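PDB 5KU7: TIR-NB-LRR type resistance protein RPV1, which is a plant TIR-NB-LRR disease resistance protein, an intracellular immune receptor whose TIR domain probably takes part in defence signalling. Local coordinates for residues H107-Q111 / L137-N142. Residue numbers count along the deposited sequence, not the author numbering.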
loop_
_atom_site.group_PDB
_atom_site.type_symbol
_atom_site.label_atom_id
_atom_site.label_comp_id
_atom_site.label_asym_id
_atom_site.label_seq_id
_atom_site.Cartn_x
_atom_site.Cartn_y
_atom_site.Cartn_z
ATOM N N HIS A 107 -17.063 0.010 -15.560
ATOM C CA HIS A 107 -17.218 1.452 -15.324
ATOM C C HIS A 107 -16.218 2.227 -16.181
ATOM O O HIS A 107 -16.543 3.268 -16.753
ATOM C CB HIS A 107 -17.002 1.815 -13.845
ATOM C CG HIS A 107 -18.105 1.357 -12.939
ATOM N ND1 HIS A 107 -18.159 1.694 -11.602
ATOM C CD2 HIS A 107 -19.196 0.588 -13.177
ATOM C CE1 HIS A 107 -19.239 1.161 -11.059
ATOM N NE2 HIS A 107 -19.885 0.484 -11.993
ATOM N N VAL A 108 -15.004 1.699 -16.282
ATOM C CA VAL A 108 -13.997 2.318 -17.125
ATOM C C VAL A 108 -14.368 2.175 -18.574
ATOM O O VAL A 108 -14.372 3.149 -19.314
ATOM C CB VAL A 108 -12.608 1.689 -16.924
ATOM C CG1 VAL A 108 -11.579 2.389 -17.810
ATOM C CG2 VAL A 108 -12.206 1.775 -15.472
ATOM N N ARG A 109 -14.736 0.955 -18.953
ATOM C CA ARG A 109 -15.021 0.620 -20.341
ATOM C C ARG A 109 -16.182 1.447 -20.858
ATOM O O ARG A 109 -16.185 1.882 -22.012
ATOM C CB ARG A 109 -15.326 -0.882 -20.470
ATOM C CG ARG A 109 -15.332 -1.428 -21.890
ATOM C CD ARG A 109 -15.468 -2.963 -21.909
ATOM N NE ARG A 109 -16.714 -3.425 -21.296
ATOM C CZ ARG A 109 -16.793 -4.012 -20.103
ATOM N NH1 ARG A 109 -15.694 -4.230 -19.383
ATOM N NH2 ARG A 109 -17.976 -4.392 -19.631
ATOM N N LYS A 110 -17.165 1.658 -19.992
ATOM C CA LYS A 110 -18.405 2.304 -20.396
ATOM C C LYS A 110 -18.544 3.711 -19.817
ATOM O O LYS A 110 -19.526 4.387 -20.082
ATOM C CB LYS A 110 -19.610 1.443 -19.991
ATOM C CG LYS A 110 -19.593 0.041 -20.619
ATOM C CD LYS A 110 -20.892 -0.737 -20.421
ATOM C CE LYS A 110 -21.202 -1.093 -18.981
ATOM N NZ LYS A 110 -22.521 -1.819 -18.926
ATOM N N GLN A 111 -17.562 4.141 -19.029
ATOM C CA GLN A 111 -17.615 5.439 -18.361
ATOM C C GLN A 111 -18.866 5.575 -17.514
ATOM O O GLN A 111 -19.635 6.521 -17.682
ATOM C CB GLN A 111 -17.566 6.576 -19.380
ATOM C CG GLN A 111 -16.240 6.675 -20.079
ATOM C CD GLN A 111 -16.262 5.960 -21.412
ATOM O OE1 GLN A 111 -16.993 6.352 -22.311
ATOM N NE2 GLN A 111 -15.463 4.902 -21.547
ATOM N N LEU A 137 -10.291 5.077 -23.136
ATOM C CA LEU A 137 -10.737 4.348 -21.951
ATOM C C LEU A 137 -11.308 2.998 -22.348
ATOM O O LEU A 137 -10.906 1.963 -21.818
ATOM C CB LEU A 137 -11.786 5.146 -21.175
ATOM C CG LEU A 137 -11.271 6.347 -20.392
ATOM C CD1 LEU A 137 -12.442 7.164 -19.857
ATOM C CD2 LEU A 137 -10.341 5.908 -19.257
ATOM N N THR A 138 -12.228 3.024 -23.309
ATOM C CA THR A 138 -12.932 1.827 -23.753
ATOM C C THR A 138 -11.986 0.773 -24.320
ATOM O O THR A 138 -12.106 -0.414 -24.005
ATOM C CB THR A 138 -13.988 2.185 -24.819
ATOM O OG1 THR A 138 -14.885 3.163 -24.285
ATOM C CG2 THR A 138 -14.787 0.949 -25.244
ATOM N N GLU A 139 -11.046 1.204 -25.157
ATOM C CA GLU A 139 -10.039 0.296 -25.706
ATOM C C GLU A 139 -9.129 -0.274 -24.607
ATOM O O GLU A 139 -8.910 -1.485 -24.524
ATOM C CB GLU A 139 -9.203 1.010 -26.774
ATOM C CG GLU A 139 -9.978 1.304 -28.057
ATOM C CD GLU A 139 -9.119 1.927 -29.136
ATOM O OE1 GLU A 139 -7.912 2.121 -28.904
ATOM O OE2 GLU A 139 -9.648 2.208 -30.232
ATOM N N ALA A 140 -8.612 0.610 -23.758
ATOM C CA ALA A 140 -7.688 0.205 -22.707
ATOM C C ALA A 140 -8.319 -0.837 -21.780
ATOM O O ALA A 140 -7.650 -1.778 -21.362
ATOM C CB ALA A 140 -7.244 1.404 -21.920
ATOM N N ALA A 141 -9.604 -0.668 -21.477
ATOM C CA ALA A 141 -10.292 -1.536 -20.524
ATOM C C ALA A 141 -10.627 -2.904 -21.119
ATOM O O ALA A 141 -11.007 -3.826 -20.395
ATOM C CB ALA A 141 -11.559 -0.863 -20.023
ATOM N N ASN A 142 -10.496 -3.037 -22.438
ATOM C CA ASN A 142 -10.744 -4.322 -23.084
ATOM C C ASN A 142 -9.472 -5.115 -23.269
ATOM O O ASN A 142 -9.502 -6.228 -23.773
ATOM C CB ASN A 142 -11.416 -4.138 -24.437
ATOM C CG ASN A 142 -12.918 -4.183 -24.345
ATOM O OD1 ASN A 142 -13.586 -3.154 -24.376
ATOM N ND2 ASN A 142 -13.462 -5.384 -24.234
#
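From Leu137 onward, the C-terminal part of helix 130-141 meets the end of helix 105-110. The CA-to-CB bond of Leu137 points toward 107-111; its CB lies 3.8 Å from Val108 O and 3.7 Å from Gln111 NE2, and its CD2 4.0 Å from Val108 CG1, an apolar contact. Positive-phi Gln111 is the C' residue of a Schellman motif, defined by Glu112 N to His107 O and a weak Gln111 N to Val108 O bond (3.4 Å); its NE2 donates to Val108 O (3.0 Å), while its OE1 accepts from Arg134. Thr138 and Arg109 form the nearest CA pair, 4.2 Å apart. The single proton on Thr138 OG1 has two acceptors in reach, Arg109 O at 2.9 Å and Arg134 O one turn back, so the bond across is one of two alternatives. Ala141 also points its CB toward 107-111, 3.8 Å from Arg109 CA and 3.9 Å from Val108 CG1. Asn142 CG lies 3.7 Å from Arg109 CD, beside the aliphatic part of that side chain. Within the parallel-sheet TIR fold, Val108 and Ala141 rest on Phe100 of strand 95-101, and Leu137 packs against Phe68 of strand 61-68, Leu79 and Leu82 of helix 76-91, and Phe119 of helix 113-122.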